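Sn-glycerol-3-phosphate ABC transporter substrate-binding protein UspB (Mycobacterium tuberculosis, PDB 4MFI) probably binds glycerophosphocholine outside the cytoplasmic membrane and delivers it to an ABC importer, as a periplasmic-type solute-binding protein. Local coordinates at residues L156-N160 with D171-W177; F287-P291 with R367-A371. All blocks are in the same frame, centred on the assembly; numbering follows the deposited sequence.

In the fold
Both contacts belong to one lobe of the solute-binding fold and meet in its mixed sheet. Strand 144-160 carries the first segment of contact 1, and its antiparallel neighbour 287-290 carries the first segment of contact 2. The two are joined by probable backbone hydrogen bonds, Tyr159 O to Gly288 N and Phe157 O to Ala290 N, each 2.8 Å. The contact centres lie about 9 Å apart. Contact 1 holds the loop before helix 177-191 against this sheet, and contact 2 adds helix 366-374. Leu156, on the strand of contact 1, touches Ala289 and Val370 of contact 2.

Contact 1 (L156-N160 with D171-W177); sequences LFYYN and DRGPQSW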
ATOM      1  N   LEU A 156      -4.787   6.027  -5.987  1.00  5.76           N
ATOM      2  CA  LEU A 156      -5.304   7.361  -6.249  1.00  5.95           C
ATOM      3  C   LEU A 156      -5.896   7.345  -7.655  1.00  4.68           C
ATOM      4  O   LEU A 156      -5.397   6.631  -8.525  1.00  6.26           O
ATOM      5  CB  LEU A 156      -4.157   8.365  -6.171  1.00  8.30           C
ATOM      6  CG  LEU A 156      -4.516   9.835  -5.995  1.00  8.80           C
ATOM      7  CD1 LEU A 156      -5.309  10.038  -4.717  1.00 10.52           C
ATOM      8  CD2 LEU A 156      -3.238  10.675  -5.984  1.00 10.88           C
ATOM      9  N   PHE A 157      -6.964   8.110  -7.876  1.00  4.48           N
ATOM     10  CA  PHE A 157      -7.604   8.181  -9.190  1.00  4.75           C
ATOM     11  C   PHE A 157      -7.077   9.409  -9.931  1.00  4.83           C
ATOM     12  O   PHE A 157      -7.351  10.543  -9.547  1.00  7.28           O
ATOM     13  CB  PHE A 157      -9.133   8.238  -9.032  1.00  5.35           C
ATOM     14  CG  PHE A 157      -9.892   8.065 -10.321  1.00  5.01           C
ATOM     15  CD1 PHE A 157     -10.043   9.126 -11.212  1.00  5.83           C
ATOM     16  CD2 PHE A 157     -10.483   6.844 -10.634  1.00  7.59           C
ATOM     17  CE1 PHE A 157     -10.748   8.959 -12.416  1.00  7.84           C
ATOM     18  CE2 PHE A 157     -11.199   6.673 -11.819  1.00  7.45           C
ATOM     19  CZ  PHE A 157     -11.327   7.730 -12.714  1.00  8.53           C
ATOM     20  N   TYR A 158      -6.299   9.176 -10.982  1.00  4.55           N
ATOM     21  CA  TYR A 158      -5.717  10.249 -11.773  1.00  4.37           C
ATOM     22  C   TYR A 158      -6.587  10.506 -12.993  1.00  5.16           C
ATOM     23  O   TYR A 158      -7.041   9.559 -13.642  1.00  5.16           O
ATOM     24  CB  TYR A 158      -4.313   9.854 -12.235  1.00  5.79           C
ATOM     25  CG  TYR A 158      -3.299   9.698 -11.123  1.00  5.13           C
ATOM     26  CD1 TYR A 158      -2.510  10.775 -10.731  1.00  7.23           C
ATOM     27  CD2 TYR A 158      -3.108   8.475 -10.475  1.00  4.79           C
ATOM     28  CE1 TYR A 158      -1.563  10.652  -9.733  1.00  8.49           C
ATOM     29  CE2 TYR A 158      -2.156   8.343  -9.453  1.00  6.81           C
ATOM     30  CZ  TYR A 158      -1.389   9.442  -9.088  1.00  7.91           C
ATOM     31  OH  TYR A 158      -0.430   9.343  -8.095  1.00  9.88           O
ATOM     32  N   TYR A 159      -6.809  11.773 -13.331  1.00  4.58           N
ATOM     33  CA  TYR A 159      -7.605  12.085 -14.517  1.00  4.63           C
ATOM     34  C   TYR A 159      -7.088  13.269 -15.318  1.00  5.12           C
ATOM     35  O   TYR A 159      -6.568  14.239 -14.763  1.00  7.17           O
ATOM     36  CB  TYR A 159      -9.097  12.236 -14.193  1.00  6.56           C
ATOM     37  CG  TYR A 159      -9.504  13.428 -13.344  1.00  5.48           C
ATOM     38  CD1 TYR A 159      -9.424  13.388 -11.951  1.00  6.49           C
ATOM     39  CD2 TYR A 159     -10.021  14.579 -13.932  1.00  7.27           C
ATOM     40  CE1 TYR A 159      -9.830  14.475 -11.173  1.00  7.97           C
ATOM     41  CE2 TYR A 159     -10.429  15.662 -13.169  1.00  7.63           C
ATOM     42  CZ  TYR A 159     -10.325  15.613 -11.792  1.00  7.55           C
ATOM     43  OH  TYR A 159     -10.737  16.695 -11.045  1.00  9.70           O
ATOM     44  N   ASN A 160      -7.228  13.146 -16.632  1.00  5.36           N
ATOM     45  CA  ASN A 160      -6.797  14.138 -17.604  1.00  6.47           C
ATOM     46  C   ASN A 160      -7.911  15.173 -17.756  1.00  6.44           C
ATOM     47  O   ASN A 160      -9.014  14.850 -18.216  1.00  6.70           O
ATOM     48  CB  ASN A 160      -6.525  13.392 -18.912  1.00  6.95           C
ATOM     49  CG  ASN A 160      -6.039  14.280 -20.026  1.00  7.97           C
ATOM     50  OD1 ASN A 160      -6.563  15.365 -20.258  1.00  9.24           O
ATOM     51  ND2 ASN A 160      -5.045  13.789 -20.763  1.00  8.87           N
ATOM     52  N   ASP A 171     -15.660  18.628 -13.072  1.00 11.01           N
ATOM     53  CA  ASP A 171     -14.243  18.561 -12.719  1.00 10.13           C
ATOM     54  C   ASP A 171     -14.050  17.867 -11.371  1.00  9.21           C
ATOM     55  O   ASP A 171     -13.793  18.506 -10.344  1.00 11.41           O
ATOM     56  CB  ASP A 171     -13.612  19.952 -12.715  1.00 11.87           C
ATOM     57  CG  ASP A 171     -12.117  19.914 -12.459  1.00 12.98           C
ATOM     58  OD1 ASP A 171     -11.501  18.839 -12.640  1.00 12.36           O
ATOM     59  OD2 ASP A 171     -11.555  20.961 -12.081  1.00 17.44           O
ATOM     60  N   ARG A 172     -14.170  16.546 -11.399  1.00  8.29           N
ATOM     61  CA  ARG A 172     -14.025  15.710 -10.212  1.00  6.69           C
ATOM     62  C   ARG A 172     -13.863  14.268 -10.655  1.00  6.16           C
ATOM     63  O   ARG A 172     -14.203  13.913 -11.786  1.00  6.07           O
ATOM     64  CB  ARG A 172     -15.267  15.821  -9.317  1.00  7.14           C
ATOM     65  CG  ARG A 172     -16.572  15.481 -10.033  1.00  7.08           C
ATOM     66  CD  ARG A 172     -17.658  15.179  -9.016  1.00  7.42           C
ATOM     67  NE  ARG A 172     -18.976  14.981  -9.611  1.00  7.56           N
ATOM     68  CZ  ARG A 172     -19.418  13.816 -10.085  1.00  7.02           C
ATOM     69  NH1 ARG A 172     -18.625  12.749 -10.078  1.00  6.34           N
ATOM     70  NH2 ARG A 172     -20.642  13.725 -10.589  1.00  7.58           N
ATOM     71  N   GLY A 173     -13.361  13.427  -9.762  1.00  6.40           N
ATOM     72  CA  GLY A 173     -13.402  12.006 -10.017  1.00  6.46           C
ATOM     73  C   GLY A 173     -14.831  11.504  -9.921  1.00  5.40           C
ATOM     74  O   GLY A 173     -15.736  12.220  -9.465  1.00  6.19           O
ATOM     75  N   PRO A 174     -15.055  10.259 -10.356  1.00  5.47           N
ATOM     76  CA  PRO A 174     -16.394   9.668 -10.279  1.00  5.52           C
ATOM     77  C   PRO A 174     -16.855   9.426  -8.837  1.00  5.61           C
ATOM     78  O   PRO A 174     -16.043   9.108  -7.953  1.00  6.91           O
ATOM     79  CB  PRO A 174     -16.232   8.343 -11.029  1.00  6.30           C
ATOM     80  CG  PRO A 174     -14.761   8.000 -10.869  1.00  6.99           C
ATOM     81  CD  PRO A 174     -14.047   9.321 -10.889  1.00  5.67           C
ATOM     82  N   GLN A 175     -18.158   9.584  -8.609  1.00  6.22           N
ATOM     83  CA  GLN A 175     -18.782   9.361  -7.307  1.00  6.17           C
ATOM     84  C   GLN A 175     -18.955   7.881  -7.010  1.00  7.06           C
ATOM     85  O   GLN A 175     -19.016   7.468  -5.850  1.00  8.33           O
ATOM     86  CB  GLN A 175     -20.165  10.022  -7.288  1.00  7.70           C
ATOM     87  CG  GLN A 175     -20.156  11.536  -7.120  1.00 12.00           C
ATOM     88  CD  GLN A 175     -19.891  11.949  -5.689  1.00 17.39           C
ATOM     89  OE1 GLN A 175     -19.761  11.105  -4.797  1.00 20.39           O
ATOM     90  NE2 GLN A 175     -19.815  13.249  -5.458  1.00 22.82           N
ATOM     91  N   SER A 176     -19.079   7.089  -8.070  1.00  6.48           N
ATOM     92  CA  SER A 176     -19.183   5.643  -7.952  1.00  5.21           C
ATOM     93  C   SER A 176     -18.503   5.026  -9.157  1.00  4.23           C
ATOM     94  O   SER A 176     -18.357   5.676 -10.203  1.00  4.80           O
ATOM     95  CB  SER A 176     -20.651   5.192  -7.892  1.00  5.38           C
ATOM     96  OG  SER A 176     -21.327   5.449  -9.117  1.00  6.41           O
ATOM     97  N   TRP A 177     -18.104   3.769  -9.039  1.00  5.45           N
ATOM     98  CA  TRP A 177     -17.573   3.079 -10.199  1.00  4.67           C
ATOM     99  C   TRP A 177     -18.610   2.948 -11.315  1.00  4.25           C
ATOM    100  O   TRP A 177     -18.261   3.004 -12.501  1.00  6.23           O
ATOM    101  CB  TRP A 177     -16.972   1.729  -9.793  1.00  4.90           C
ATOM    102  CG  TRP A 177     -15.619   1.914  -9.173  1.00  5.30           C
ATOM    103  CD1 TRP A 177     -15.294   1.810  -7.847  1.00  5.92           C
ATOM    104  CD2 TRP A 177     -14.419   2.285  -9.855  1.00  5.66           C
ATOM    105  NE1 TRP A 177     -13.949   2.082  -7.671  1.00  5.35           N
ATOM    106  CE2 TRP A 177     -13.395   2.378  -8.888  1.00  5.59           C
ATOM    107  CE3 TRP A 177     -14.109   2.542 -11.194  1.00  6.97           C
ATOM    108  CZ2 TRP A 177     -12.079   2.712  -9.221  1.00  7.26           C
ATOM    109  CZ3 TRP A 177     -12.804   2.877 -11.523  1.00  8.44           C
ATOM    110  CH2 TRP A 177     -11.805   2.958 -10.540  1.00  9.54           C
TER
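Residues 156-160 form the end of strand 144-160, and alternate side chains meet the loop 171-177. Phe157 and Tyr159 point toward the loop.

Phe157 comes first. Pro174 CD sits over one face of its ring, 3.8 Å from the centroid of the Phe157 ring and 18° off the normal. This is a CH-pi contact. The closest atoms of the pair are Phe157 CZ and Pro174 CD, at 3.6 Å. At the ring edge, Phe157 CE2 lies 4.0 Å from Trp177 CH2. The two aromatic planes are oblique, at 59°. Phe180 of helix 177-191 also packs edge-to-face with Phe157.

Tyr159 follows, two residues on. Its ring passes beside the loop backbone. Tyr159 CE1 is 3.9 Å from Gly173 N, and Arg172 O lies over one face. The hydroxyl donates a hydrogen bond, 2.8 Å from Tyr159 OH to Asp171 OD1. The other carboxylate oxygen of Asp171 forms a salt bridge with Lys161.

In this alpha/beta solute-binding fold, the chain leaves strand 144-160 through helix 161-166. The loop then comes back over the strand end and leads into helix 177-191, with Ser176 as its N-cap. Two buried aromatic side chains, Phe157 and Tyr159, share the packing of the loop onto the strand. Between these two segments the one hydrogen bond lies at the start of the loop, and the rest is mainly apolar and aromatic packing.

Contact 2 (F287-P291 with R367-A371); sequences FGAAP and RARVA
Residues 287-290 are an extended strand, with phi from -137° to -112° and psi from 138° to 160°. Pro291 leaves it at -66/157. Residues 367-371 are helical, with phi from -77° to -57° and psi from -47° to -28°, and Ala371 N bonds to Arg367 O at 3.2 Å. Strand and helix segments run nearly parallel, with axes 7.9 Å apart at closest and a signed crossing angle of 19°. In register, the CA atoms of Ala289 and Arg367 are 5.8 Å apart, and those of Ala290 and Val370 6.4 Å.

The polar and aromatic interactions centre on Arg367. Its chi1 to chi3 are m, t and m, with chi4 at -128°. Phe287 has chi1 p and chi2 -85°. The guanidinium lies flat on the Phe287 ring, with centres 3.8 Å apart and planes at 6°. It is a stacked cation-pi pair, and Arg367 CZ is 3.4 Å from Phe287 CZ. Arg367 NH2 also donates to Phe287 O at 2.9 Å. One water accepts from Phe287 N at 3.1 Å and from Arg367 NH2 at 2.9 Å.

This is helix-on-sheet packing in the alpha/beta fold of a solute-binding protein. Helix 366-374 lies against strand 287-290, whose antiparallel neighbour is strand 144-160.

Van der Waals contacts fill the rest. Ala289 CB points toward the helix and lies 3.9 Å from Arg367 CG. Val370, with chi1 t, directs CG1 at the strand. Val370 CG1 touches the backbone at Ala289 O, 3.7 Å away. Its apolar contacts run from Val370 CG1 to Ala289 CB at 4.4 Å and to Pro291 CD at 3.9 Å. Ala290 turns its CB away from the helix.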
ATOM      1  N   PHE A 287      -3.913  17.910 -15.004  1.00  9.47           N
ATOM      2  CA  PHE A 287      -4.516  16.693 -14.482  1.00  8.31           C
ATOM      3  C   PHE A 287      -5.024  16.876 -13.061  1.00  8.22           C
ATOM      4  O   PHE A 287      -4.566  17.754 -12.312  1.00 10.02           O
ATOM      5  CB  PHE A 287      -3.560  15.487 -14.589  1.00  9.03           C
ATOM      6  CG  PHE A 287      -2.434  15.500 -13.589  1.00  8.67           C
ATOM      7  CD1 PHE A 287      -1.266  16.198 -13.849  1.00 10.86           C
ATOM      8  CD2 PHE A 287      -2.535  14.785 -12.404  1.00  9.28           C
ATOM      9  CE1 PHE A 287      -0.227  16.207 -12.934  1.00 11.70           C
ATOM     10  CE2 PHE A 287      -1.498  14.788 -11.477  1.00 10.00           C
ATOM     11  CZ  PHE A 287      -0.340  15.497 -11.746  1.00 11.56           C
ATOM     12  N   GLY A 288      -5.995  16.050 -12.703  1.00  6.86           N
ATOM     13  CA  GLY A 288      -6.519  16.020 -11.356  1.00  7.06           C
ATOM     14  C   GLY A 288      -6.185  14.725 -10.641  1.00  6.84           C
ATOM     15  O   GLY A 288      -5.857  13.697 -11.252  1.00  6.54           O
ATOM     16  N   ALA A 289      -6.252  14.794  -9.321  1.00  7.56           N
ATOM     17  CA  ALA A 289      -6.191  13.620  -8.471  1.00  7.82           C
ATOM     18  C   ALA A 289      -7.474  13.590  -7.667  1.00  8.03           C
ATOM     19  O   ALA A 289      -7.938  14.627  -7.201  1.00  9.55           O
ATOM     20  CB  ALA A 289      -4.992  13.687  -7.553  1.00  9.49           C
ATOM     21  N   ALA A 290      -8.046  12.399  -7.524  1.00  6.85           N
ATOM     22  CA  ALA A 290      -9.289  12.204  -6.799  1.00  6.13           C
ATOM     23  C   ALA A 290      -9.166  10.964  -5.929  1.00  7.21           C
ATOM     24  O   ALA A 290      -8.439  10.020  -6.274  1.00  6.85           O
ATOM     25  CB  ALA A 290     -10.443  12.042  -7.779  1.00  7.12           C
ATOM     26  N   PRO A 291      -9.878  10.949  -4.795  1.00  6.44           N
ATOM     27  CA  PRO A 291      -9.952   9.700  -4.038  1.00  6.95           C
ATOM     28  C   PRO A 291     -10.712   8.672  -4.858  1.00  7.05           C
ATOM     29  O   PRO A 291     -11.489   9.028  -5.758  1.00  8.04           O
ATOM     30  CB  PRO A 291     -10.759  10.091  -2.794  1.00  7.18           C
ATOM     31  CG  PRO A 291     -11.596  11.228  -3.235  1.00  7.76           C
ATOM     32  CD  PRO A 291     -10.763  11.990  -4.243  1.00  6.94           C
ATOM     33  N   ARG A 367      -2.710  18.318  -4.628  1.00 17.72           N
ATOM     34  CA  ARG A 367      -2.937  16.914  -4.965  1.00 17.19           C
ATOM     35  C   ARG A 367      -2.322  16.016  -3.888  1.00 17.91           C
ATOM     36  O   ARG A 367      -2.806  14.905  -3.624  1.00 16.65           O
ATOM     37  CB  ARG A 367      -2.412  16.595  -6.370  1.00 16.95           C
ATOM     38  CG  ARG A 367      -3.254  17.231  -7.480  1.00 14.74           C
ATOM     39  CD  ARG A 367      -2.721  16.922  -8.877  1.00 15.22           C
ATOM     40  NE  ARG A 367      -1.429  17.558  -9.103  1.00 16.54           N
ATOM     41  CZ  ARG A 367      -1.131  18.336 -10.141  1.00 16.45           C
ATOM     42  NH1 ARG A 367       0.081  18.869 -10.236  1.00 17.98           N
ATOM     43  NH2 ARG A 367      -2.028  18.572 -11.092  1.00 17.18           N
ATOM     44  N   ALA A 368      -1.276  16.520  -3.240  1.00 16.50           N
ATOM     45  CA  ALA A 368      -0.751  15.874  -2.045  1.00 17.21           C
ATOM     46  C   ALA A 368      -1.809  15.935  -0.946  1.00 14.66           C
ATOM     47  O   ALA A 368      -1.942  14.996  -0.154  1.00 16.95           O
ATOM     48  CB  ALA A 368       0.540  16.540  -1.594  1.00 18.77           C
ATOM     49  N   ARG A 369      -2.586  17.016  -0.911  1.00 15.98           N
ATOM     50  CA  ARG A 369      -3.687  17.103   0.059  1.00 15.64           C
ATOM     51  C   ARG A 369      -4.829  16.120  -0.246  1.00 12.16           C
ATOM     52  O   ARG A 369      -5.420  15.555   0.679  1.00 11.13           O
ATOM     53  CB  ARG A 369      -4.232  18.529   0.197  1.00 17.64           C
ATOM     54  CG  ARG A 369      -5.055  18.719   1.473  1.00 20.12           C
ATOM     55  CD  ARG A 369      -5.872  20.005   1.480  1.00 23.54           C
ATOM     56  NE  ARG A 369      -5.052  21.215   1.456  1.00 26.72           N
ATOM     57  CZ  ARG A 369      -4.437  21.740   2.517  1.00 29.80           C
ATOM     58  NH1 ARG A 369      -4.518  21.149   3.707  1.00 26.50           N
ATOM     59  NH2 ARG A 369      -3.726  22.853   2.386  1.00 32.57           N
ATOM     60  N   VAL A 370      -5.139  15.899  -1.524  1.00 10.50           N
ATOM     61  CA  VAL A 370      -6.125  14.870  -1.875  1.00  8.99           C
ATOM     62  C   VAL A 370      -5.702  13.507  -1.322  1.00  9.10           C
ATOM     63  O   VAL A 370      -6.506  12.794  -0.706  1.00  9.61           O
ATOM     64  CB  VAL A 370      -6.341  14.772  -3.398  1.00  9.59           C
ATOM     65  CG1 VAL A 370      -7.178  13.540  -3.756  1.00 10.65           C
ATOM     66  CG2 VAL A 370      -6.993  16.043  -3.921  1.00 11.57           C
ATOM     67  N   ALA A 371      -4.434  13.156  -1.518  1.00  9.53           N
ATOM     68  CA  ALA A 371      -3.913  11.886  -1.017  1.00 10.20           C
ATOM     69  C   ALA A 371      -4.006  11.810   0.510  1.00 10.68           C
ATOM     70  O   ALA A 371      -4.364  10.771   1.067  1.00 11.23           O
ATOM     71  CB  ALA A 371      -2.476  11.683  -1.483  1.00 12.21           C
TER
HETATM   72  O   HOH W   1      -1.942  19.838 -13.651  1.00 23.17           O